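Aminotransferase AspB (Helicobacter pylori 26695, PDB 3EZS) probably transfers amino groups between substrates as a pyridoxal 5'-phosphate-dependent aminotransferase of class I and II. Local coordinates at residues I332-A337 and D348-A353; A14-I19 and F322-Y327; L26-G31 and P359-P364. One frame throughout, in Å; residues are numbered along the deposited sequence. Where two conformers were deposited one is given.

Interaction 1: residues I332-A337 and D348-A353; sequences IITLPA and DYVRLA
L335 and R351 form the hydrogen-bonded pair of a short antiparallel bridge, at one edge of the three-stranded sheet (311-315, 349-353, 335-336) in the C-terminal part of this class I and II aminotransferase. Their backbones bond twice: L335 N to R351 O at 3.2 Å, and R351 N to L335 O at 2.6 Å. P336 and V350 are the next, non-hydrogen-bonded pair, a position where the proline nitrogen, which carries no hydrogen, costs the bridge no bond. Beyond it A337 N reaches Y349 O at 3.0 Å.

Side chains alternate between the two faces. On one, L335 and R351 lie side by side and point the same way, and L335 CD2 sits 3.5 Å above the guanidinium plane of R351, displaced toward its rim. R351 CG is anti to the backbone N (chi1 -171°), which starts the chain alongside the leucine; the bend comes at chi3 (73°). R351 NH2 bonds G29 O and NH1 bonds N165 OD1, so both terminal nitrogens are bonded. The position is consistent with the arginine that receives the substrate carboxylate in related aminotransferases.

On the other face V350 packs with T334, which in turn rests on A323 of helix 319-330. L352 extends this layer toward L365 and I368 of helix 358-372. Backbone bonds from V350 to L314 and from L352 to V312 join strand 349-353 along its other edge to strand 311-315. T334 CG2 and L352 CD2, at 3.5 Å, are closer than usual van der Waals contact.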
loop_
_atom_site.group_PDB
_atom_site.type_symbol
_atom_site.label_atom_id
_atom_site.label_comp_id
_atom_site.label_asym_id
_atom_site.label_seq_id
_atom_site.Cartn_x
_atom_site.Cartn_y
_atom_site.Cartn_z
ATOM N N ILE A 332 -9.123 -33.784 -6.427
ATOM C CA ILE A 332 -9.603 -32.512 -6.948
ATOM C C ILE A 332 -9.998 -31.621 -5.787
ATOM O O ILE A 332 -10.824 -32.009 -4.959
ATOM C CB ILE A 332 -10.795 -32.701 -7.916
ATOM C CG1 ILE A 332 -10.361 -33.482 -9.165
ATOM C CG2 ILE A 332 -11.395 -31.348 -8.297
ATOM C CD1 ILE A 332 -11.510 -34.031 -9.989
ATOM N N ILE A 333 -9.429 -30.420 -5.742
ATOM C CA ILE A 333 -9.698 -29.461 -4.667
ATOM C C ILE A 333 -10.790 -28.484 -5.084
ATOM O O ILE A 333 -10.701 -27.861 -6.145
ATOM C CB ILE A 333 -8.425 -28.629 -4.316
ATOM C CG1 ILE A 333 -7.308 -29.538 -3.783
ATOM C CG2 ILE A 333 -8.755 -27.499 -3.326
ATOM C CD1 ILE A 333 -5.894 -28.881 -3.743
ATOM N N THR A 334 -11.828 -28.382 -4.254
ATOM C CA THR A 334 -12.931 -27.439 -4.445
ATOM C C THR A 334 -13.095 -26.648 -3.145
ATOM O O THR A 334 -12.628 -27.080 -2.092
ATOM C CB THR A 334 -14.240 -28.166 -4.843
ATOM O OG1 THR A 334 -14.727 -28.952 -3.741
ATOM C CG2 THR A 334 -14.009 -29.083 -6.085
ATOM N N LEU A 335 -13.748 -25.491 -3.219
ATOM C CA LEU A 335 -13.938 -24.608 -2.070
ATOM C C LEU A 335 -15.391 -24.622 -1.572
ATOM O O LEU A 335 -16.295 -24.165 -2.283
ATOM C CB LEU A 335 -13.559 -23.161 -2.448
ATOM C CG LEU A 335 -13.689 -22.056 -1.381
ATOM C CD1 LEU A 335 -12.745 -22.320 -0.165
ATOM C CD2 LEU A 335 -13.434 -20.660 -1.973
ATOM N N PRO A 336 -15.627 -25.158 -0.363
ATOM C CA PRO A 336 -16.963 -25.059 0.209
ATOM C C PRO A 336 -17.345 -23.579 0.357
ATOM O O PRO A 336 -16.556 -22.794 0.925
ATOM C CB PRO A 336 -16.803 -25.707 1.587
ATOM C CG PRO A 336 -15.653 -26.568 1.485
ATOM C CD PRO A 336 -14.719 -25.893 0.535
ATOM N N ALA A 337 -18.526 -23.206 -0.148
ATOM C CA ALA A 337 -18.976 -21.808 -0.114
ATOM C C ALA A 337 -19.266 -21.301 1.294
ATOM O O ALA A 337 -19.356 -20.081 1.508
ATOM C CB ALA A 337 -20.178 -21.584 -1.038
ATOM N N ASP A 348 -24.659 -25.474 1.094
ATOM C CA ASP A 348 -25.016 -26.459 0.047
ATOM C C ASP A 348 -24.310 -26.255 -1.288
ATOM O O ASP A 348 -24.799 -26.727 -2.317
ATOM C CB ASP A 348 -26.524 -26.383 -0.213
ATOM C CG ASP A 348 -27.337 -26.517 1.048
ATOM O OD1 ASP A 348 -26.931 -27.323 1.920
ATOM O OD2 ASP A 348 -28.381 -25.827 1.146
ATOM N N TYR A 349 -23.173 -25.551 -1.279
ATOM C CA TYR A 349 -22.409 -25.276 -2.492
ATOM C C TYR A 349 -20.914 -25.401 -2.331
ATOM O O TYR A 349 -20.375 -25.245 -1.222
ATOM C CB TYR A 349 -22.670 -23.832 -2.944
ATOM C CG TYR A 349 -24.100 -23.566 -3.338
ATOM C CD1 TYR A 349 -25.045 -23.225 -2.378
ATOM C CD2 TYR A 349 -24.508 -23.671 -4.669
ATOM C CE1 TYR A 349 -26.352 -22.992 -2.729
ATOM C CE2 TYR A 349 -25.820 -23.448 -5.031
ATOM C CZ TYR A 349 -26.738 -23.105 -4.054
ATOM O OH TYR A 349 -28.047 -22.890 -4.376
ATOM N N VAL A 350 -20.245 -25.701 -3.452
ATOM C CA VAL A 350 -18.782 -25.603 -3.536
ATOM C C VAL A 350 -18.566 -24.635 -4.683
ATOM O O VAL A 350 -19.363 -24.606 -5.646
ATOM C CB VAL A 350 -17.988 -26.931 -3.800
ATOM C CG1 VAL A 350 -18.097 -27.872 -2.606
ATOM C CG2 VAL A 350 -18.395 -27.619 -5.120
ATOM N N ARG A 351 -17.527 -23.814 -4.559
ATOM C CA ARG A 351 -17.158 -22.899 -5.597
ATOM C C ARG A 351 -16.023 -23.556 -6.365
ATOM O O ARG A 351 -15.111 -24.138 -5.756
ATOM C CB ARG A 351 -16.674 -21.556 -5.048
ATOM C CG ARG A 351 -16.503 -20.517 -6.157
ATOM C CD ARG A 351 -15.701 -19.318 -5.714
ATOM N NE ARG A 351 -14.276 -19.633 -5.566
ATOM C CZ ARG A 351 -13.384 -18.759 -5.114
ATOM N NH1 ARG A 351 -13.742 -17.509 -4.837
ATOM N NH2 ARG A 351 -12.127 -19.119 -4.978
ATOM N N LEU A 352 -16.090 -23.435 -7.691
ATOM C CA LEU A 352 -15.070 -23.937 -8.606
ATOM C C LEU A 352 -14.498 -22.710 -9.360
ATOM O O LEU A 352 -15.270 -21.879 -9.844
ATOM C CB LEU A 352 -15.671 -24.910 -9.631
ATOM C CG LEU A 352 -16.490 -26.144 -9.217
ATOM C CD1 LEU A 352 -16.846 -26.943 -10.461
ATOM C CD2 LEU A 352 -15.762 -27.027 -8.238
ATOM N N ALA A 353 -13.165 -22.621 -9.457
ATOM C CA ALA A 353 -12.478 -21.516 -10.113
ATOM C C ALA A 353 -11.888 -22.051 -11.413
ATOM O O ALA A 353 -10.895 -22.770 -11.388
ATOM C CB ALA A 353 -11.377 -20.930 -9.185
#

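Interaction 2: residues A14-I19 and F322-Y327; sequences ALLKEI and FAKTLY
L16 and K324 bring the two backbones nearest, their CA atoms 6.3 Å apart, where a type I beta turn, closed by a bond from I19 N to L16 O, runs beside helix 319-330. No direct hydrogen bond crosses; the contact is made by apolar side chains around the Y327 ring and the K324 chain.

Y327 CB points toward 14-19, and CG stands anti to the backbone N (chi1 -176°). L16 CD1 lies over one face of the Y327 ring, 4.0 Å from its centroid and 15° off the normal, a CH-pi contact. I19 approaches the same ring obliquely, with CG2 3.8 Å from Y327 CD2; the two side chains run alongside each other, pointing opposite ways.

K324 contributes its methylenes, which L15 and I19 both cross roughly perpendicularly. L15 CD1 is only 3.4 Å from K324 CD, tighter than normal van der Waals contact, and I19 CD1 touches K324 CG at 3.6 Å. The lysine chain bends at chi3 (49°), and its NZ makes a weak bond to N321 OD1 on its own helix.

A water lies in the plane of the Y327 ring, at its edge. It donates to I19 O at 2.7 Å and is hydrogen-bonded to Y327 OH at 3.3 Å, bridging turn and phenol.

Near the surface, then, the N-terminal helix and turn cover the side of helix 319-330, in the C-terminal part, that carries A323, K324 and Y327. L15 CD2 meets A323 CB at 4.0 Å, both residues touch P336 of strand 335-336, and F322 packs on I368 of helix 358-372.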
loop_
_atom_site.group_PDB
_atom_site.type_symbol
_atom_site.label_atom_id
_atom_site.label_comp_id
_atom_site.label_asym_id
_atom_site.label_seq_id
_atom_site.Cartn_x
_atom_site.Cartn_y
_atom_site.Cartn_z
ATOM N N ALA A 14 -7.540 -26.792 6.682
ATOM C CA ALA A 14 -7.959 -27.496 7.908
ATOM C C ALA A 14 -8.911 -28.639 7.616
ATOM O O ALA A 14 -8.791 -29.708 8.207
ATOM C CB ALA A 14 -8.610 -26.533 8.905
ATOM N N LEU A 15 -9.868 -28.404 6.716
ATOM C CA LEU A 15 -10.840 -29.428 6.323
ATOM C C LEU A 15 -10.186 -30.679 5.689
ATOM O O LEU A 15 -10.600 -31.804 5.949
ATOM C CB LEU A 15 -11.826 -28.832 5.318
ATOM C CG LEU A 15 -12.941 -29.752 4.810
ATOM C CD1 LEU A 15 -13.985 -30.108 5.909
ATOM C CD2 LEU A 15 -13.596 -29.146 3.612
ATOM N N LEU A 16 -9.177 -30.466 4.858
ATOM C CA LEU A 16 -8.531 -31.553 4.118
ATOM C C LEU A 16 -7.256 -32.140 4.755
ATOM O O LEU A 16 -6.718 -33.120 4.248
ATOM C CB LEU A 16 -8.218 -31.054 2.697
ATOM C CG LEU A 16 -9.385 -30.451 1.905
ATOM C CD1 LEU A 16 -8.927 -29.963 0.486
ATOM C CD2 LEU A 16 -10.538 -31.449 1.804
ATOM N N LYS A 17 -6.810 -31.557 5.869
ATOM C CA LYS A 17 -5.571 -31.944 6.573
ATOM C C LYS A 17 -5.450 -33.436 6.901
ATOM O O LYS A 17 -4.386 -34.016 6.758
ATOM C CB LYS A 17 -5.433 -31.100 7.850
ATOM C CG LYS A 17 -4.097 -31.208 8.566
ATOM C CD LYS A 17 -3.983 -30.156 9.686
ATOM N N GLU A 18 -6.544 -34.066 7.303
ATOM C CA GLU A 18 -6.513 -35.483 7.636
ATOM C C GLU A 18 -6.680 -36.421 6.427
ATOM O O GLU A 18 -6.766 -37.642 6.617
ATOM C CB GLU A 18 -7.591 -35.787 8.684
ATOM C CG GLU A 18 -7.423 -34.984 9.975
ATOM C CD GLU A 18 -8.490 -35.285 11.026
ATOM O OE1 GLU A 18 -9.358 -36.159 10.780
ATOM O OE2 GLU A 18 -8.445 -34.640 12.102
ATOM N N ILE A 19 -6.716 -35.873 5.200
ATOM C CA ILE A 19 -6.926 -36.681 3.995
ATOM C C ILE A 19 -5.690 -36.799 3.088
ATOM O O ILE A 19 -5.001 -35.811 2.816
ATOM C CB ILE A 19 -8.087 -36.126 3.140
ATOM C CG1 ILE A 19 -9.378 -36.028 3.953
ATOM C CG2 ILE A 19 -8.323 -37.015 1.920
ATOM C CD1 ILE A 19 -10.535 -35.373 3.187
ATOM N N PHE A 322 -18.744 -32.704 0.402
ATOM C CA PHE A 322 -18.480 -32.931 -1.015
ATOM C C PHE A 322 -17.007 -32.655 -1.309
ATOM O O PHE A 322 -16.377 -33.386 -2.057
ATOM C CB PHE A 322 -19.384 -32.032 -1.876
ATOM C CG PHE A 322 -19.308 -32.306 -3.357
ATOM C CD1 PHE A 322 -20.089 -33.287 -3.934
ATOM C CD2 PHE A 322 -18.482 -31.557 -4.178
ATOM C CE1 PHE A 322 -20.025 -33.539 -5.303
ATOM C CE2 PHE A 322 -18.429 -31.787 -5.540
ATOM C CZ PHE A 322 -19.196 -32.798 -6.105
ATOM N N ALA A 323 -16.469 -31.596 -0.713
ATOM C CA ALA A 323 -15.057 -31.242 -0.906
ATOM C C ALA A 323 -14.151 -32.363 -0.416
ATOM O O ALA A 323 -13.194 -32.689 -1.099
ATOM C CB ALA A 323 -14.693 -29.920 -0.201
ATOM N N LYS A 324 -14.466 -32.928 0.757
ATOM C CA LYS A 324 -13.694 -34.014 1.375
ATOM C C LYS A 324 -13.694 -35.249 0.516
ATOM O O LYS A 324 -12.640 -35.818 0.269
ATOM C CB LYS A 324 -14.222 -34.359 2.790
ATOM C CG LYS A 324 -13.545 -33.599 3.941
ATOM C CD LYS A 324 -14.441 -33.383 5.183
ATOM C CE LYS A 324 -15.169 -34.610 5.700
ATOM N NZ LYS A 324 -16.204 -34.247 6.730
ATOM N N THR A 325 -14.885 -35.665 0.091
ATOM C CA THR A 325 -15.051 -36.838 -0.764
ATOM C C THR A 325 -14.292 -36.702 -2.082
ATOM O O THR A 325 -13.580 -37.631 -2.491
ATOM C CB THR A 325 -16.551 -37.114 -1.086
ATOM O OG1 THR A 325 -17.261 -37.295 0.137
ATOM C CG2 THR A 325 -16.713 -38.392 -1.936
ATOM N N LEU A 326 -14.433 -35.552 -2.741
ATOM C CA LEU A 326 -13.777 -35.348 -4.024
ATOM C C LEU A 326 -12.241 -35.355 -3.889
ATOM O O LEU A 326 -11.541 -35.918 -4.722
ATOM C CB LEU A 326 -14.284 -34.045 -4.656
ATOM C CG LEU A 326 -13.926 -33.766 -6.113
ATOM C CD1 LEU A 326 -14.568 -34.756 -7.055
ATOM C CD2 LEU A 326 -14.348 -32.357 -6.463
ATOM N N TYR A 327 -11.731 -34.728 -2.841
ATOM C CA TYR A 327 -10.297 -34.671 -2.627
ATOM C C TYR A 327 -9.725 -36.042 -2.262
ATOM O O TYR A 327 -8.678 -36.450 -2.774
ATOM C CB TYR A 327 -9.982 -33.666 -1.538
ATOM C CG TYR A 327 -8.516 -33.459 -1.313
ATOM C CD1 TYR A 327 -7.726 -32.864 -2.296
ATOM C CD2 TYR A 327 -7.918 -33.796 -0.102
ATOM C CE1 TYR A 327 -6.368 -32.651 -2.096
ATOM C CE2 TYR A 327 -6.561 -33.586 0.108
ATOM C CZ TYR A 327 -5.795 -33.004 -0.889
ATOM O OH TYR A 327 -4.456 -32.782 -0.687
HETATM O O HOH W 1 -4.027 -33.293 2.516
#

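Interaction 3: residues L26-G31 and P359-P364; sequences LDLGIG and PLLEKP
L26 CD1 is the main bump of this contact, and it seats in a hollow on helix 358-372 formed by L360 O, L361 CD2 and P364 CG. The floor is partly polar, since L26 CD1 lies 3.6 Å from L360 O. The proline ring makes one wall, with P364 CG 3.8 Å from L26 CD1, and the two side chains meet obliquely. The helix is kinked where K363 N and P364 N make no bond to the turn before; P364 has no N-H to offer, and the L360 carbonyl lies against a methyl of the neighbouring loop.

The second point of contact is a methyl pair, L28 CD2 with L361 CD2 at 4.0 Å. L361 CD2 nests against two methyls, L26 CD1 and L28 CD2, in a three-methyl cluster. In the fold, this places the loop between helices 8-16 and 39-46 against the C-terminal helix of the aminotransferase chain. L361 also touches N292 and L295 of helix 280-299.

An Asx turn shapes the loop at D27-G29, in which G29 N donates to D27 OD1 at 2.9 Å with an N-H...O angle of 156°. Backbone bonds tie L28 to I333 and to A353, and D27 O accepts from Y356 OH.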
loop_
_atom_site.group_PDB
_atom_site.type_symbol
_atom_site.label_atom_id
_atom_site.label_comp_id
_atom_site.label_asym_id
_atom_site.label_seq_id
_atom_site.Cartn_x
_atom_site.Cartn_y
_atom_site.Cartn_z
ATOM N N LEU A 26 -6.887 -31.656 -10.258
ATOM C CA LEU A 26 -6.735 -30.189 -10.319
ATOM C C LEU A 26 -7.189 -29.407 -9.105
ATOM O O LEU A 26 -8.145 -29.763 -8.434
ATOM C CB LEU A 26 -7.496 -29.588 -11.501
ATOM C CG LEU A 26 -6.983 -29.738 -12.935
ATOM C CD1 LEU A 26 -7.826 -28.838 -13.804
ATOM C CD2 LEU A 26 -5.516 -29.362 -13.057
ATOM N N ASP A 27 -6.514 -28.293 -8.876
ATOM C CA ASP A 27 -6.849 -27.401 -7.802
ATOM C C ASP A 27 -7.806 -26.375 -8.348
ATOM O O ASP A 27 -7.382 -25.480 -9.070
ATOM C CB ASP A 27 -5.588 -26.729 -7.279
ATOM C CG ASP A 27 -5.857 -25.807 -6.098
ATOM O OD1 ASP A 27 -7.029 -25.464 -5.819
ATOM O OD2 ASP A 27 -4.866 -25.429 -5.453
ATOM N N LEU A 28 -9.096 -26.526 -8.042
ATOM C CA LEU A 28 -10.119 -25.588 -8.493
ATOM C C LEU A 28 -10.607 -24.708 -7.327
ATOM O O LEU A 28 -11.694 -24.118 -7.396
ATOM C CB LEU A 28 -11.291 -26.331 -9.151
ATOM C CG LEU A 28 -10.990 -27.186 -10.395
ATOM C CD1 LEU A 28 -12.206 -28.011 -10.781
ATOM C CD2 LEU A 28 -10.497 -26.375 -11.585
ATOM N N GLY A 29 -9.794 -24.606 -6.271
ATOM C CA GLY A 29 -10.118 -23.799 -5.091
ATOM C C GLY A 29 -9.770 -22.337 -5.287
ATOM O O GLY A 29 -10.653 -21.513 -5.369
ATOM N N ILE A 30 -8.482 -22.026 -5.415
ATOM C CA ILE A 30 -7.999 -20.631 -5.552
ATOM C C ILE A 30 -8.340 -19.892 -6.880
ATOM O O ILE A 30 -7.944 -20.333 -7.966
ATOM C CB ILE A 30 -6.462 -20.576 -5.342
ATOM C CG1 ILE A 30 -5.969 -19.124 -5.238
ATOM C CG2 ILE A 30 -5.716 -21.337 -6.474
ATOM C CD1 ILE A 30 -6.754 -18.245 -4.250
ATOM N N GLY A 31 -9.021 -18.738 -6.778
ATOM C CA GLY A 31 -9.413 -17.947 -7.949
ATOM C C GLY A 31 -8.309 -17.056 -8.512
ATOM O O GLY A 31 -8.489 -15.840 -8.602
ATOM N N PRO A 359 -8.923 -27.218 -22.319
ATOM C CA PRO A 359 -8.784 -28.669 -22.422
ATOM C C PRO A 359 -8.438 -29.389 -21.111
ATOM O O PRO A 359 -8.787 -30.562 -20.954
ATOM C CB PRO A 359 -7.652 -28.838 -23.447
ATOM C CG PRO A 359 -7.589 -27.536 -24.184
ATOM C CD PRO A 359 -7.942 -26.518 -23.165
ATOM N N LEU A 360 -7.774 -28.698 -20.181
ATOM C CA LEU A 360 -7.385 -29.290 -18.901
ATOM C C LEU A 360 -8.574 -29.515 -17.966
ATOM O O LEU A 360 -8.482 -30.324 -17.045
ATOM C CB LEU A 360 -6.311 -28.438 -18.205
ATOM C CG LEU A 360 -5.033 -28.162 -19.014
ATOM C CD1 LEU A 360 -4.145 -27.065 -18.386
ATOM C CD2 LEU A 360 -4.258 -29.470 -19.215
ATOM N N LEU A 361 -9.691 -28.831 -18.230
ATOM C CA LEU A 361 -10.891 -28.900 -17.404
ATOM C C LEU A 361 -11.877 -30.014 -17.753
ATOM O O LEU A 361 -12.705 -30.367 -16.928
ATOM C CB LEU A 361 -11.656 -27.558 -17.503
ATOM C CG LEU A 361 -10.957 -26.266 -17.075
ATOM C CD1 LEU A 361 -11.903 -25.046 -17.235
ATOM C CD2 LEU A 361 -10.455 -26.367 -15.631
ATOM N N GLU A 362 -11.807 -30.544 -18.968
ATOM C CA GLU A 362 -12.798 -31.518 -19.451
ATOM C C GLU A 362 -12.940 -32.719 -18.535
ATOM O O GLU A 362 -14.047 -33.029 -18.092
ATOM C CB GLU A 362 -12.481 -31.997 -20.869
ATOM C CG GLU A 362 -12.411 -30.894 -21.926
ATOM C CD GLU A 362 -11.927 -31.409 -23.273
ATOM O OE1 GLU A 362 -12.172 -32.610 -23.574
ATOM O OE2 GLU A 362 -11.317 -30.616 -24.030
ATOM N N LYS A 363 -11.820 -33.373 -18.240
ATOM C CA LYS A 363 -11.840 -34.542 -17.387
ATOM C C LYS A 363 -12.287 -34.231 -15.960
ATOM O O LYS A 363 -13.271 -34.808 -15.503
ATOM C CB LYS A 363 -10.469 -35.263 -17.406
ATOM C CG LYS A 363 -10.425 -36.592 -16.662
ATOM C CD LYS A 363 -11.313 -37.632 -17.341
ATOM C CE LYS A 363 -11.255 -38.966 -16.636
ATOM N NZ LYS A 363 -12.145 -39.948 -17.317
ATOM N N PRO A 364 -11.575 -33.345 -15.240
ATOM C CA PRO A 364 -12.006 -33.071 -13.861
ATOM C C PRO A 364 -13.453 -32.610 -13.685
ATOM O O PRO A 364 -14.086 -32.983 -12.695
ATOM C CB PRO A 364 -11.062 -31.962 -13.404
ATOM C CG PRO A 364 -10.400 -31.470 -14.611
ATOM C CD PRO A 364 -10.355 -32.590 -15.563
#

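In the fold
Along the chain the segments come in the order 14-19, 26-31, 322-327, 332-337, 348-353, 359-364. Interactions 2 and 3 therefore cross, each joining the N-terminal part to the C-terminal part, while interaction 1 is nested within the loop closed by interaction 3. The centre of interaction 1 is about 11 Å from that of each of the others, whose centres lie about 16 Å apart and whose nearest atoms are about 6 Å apart. Residues 332-337 follow helix 319-330 and join the two: I333 packs on Y327 of interaction 2 and bonds by its backbone to L28 of interaction 3. The N-terminal segments are thus built onto strands 335-336 and 349-353 and helices 319-330 and 358-372.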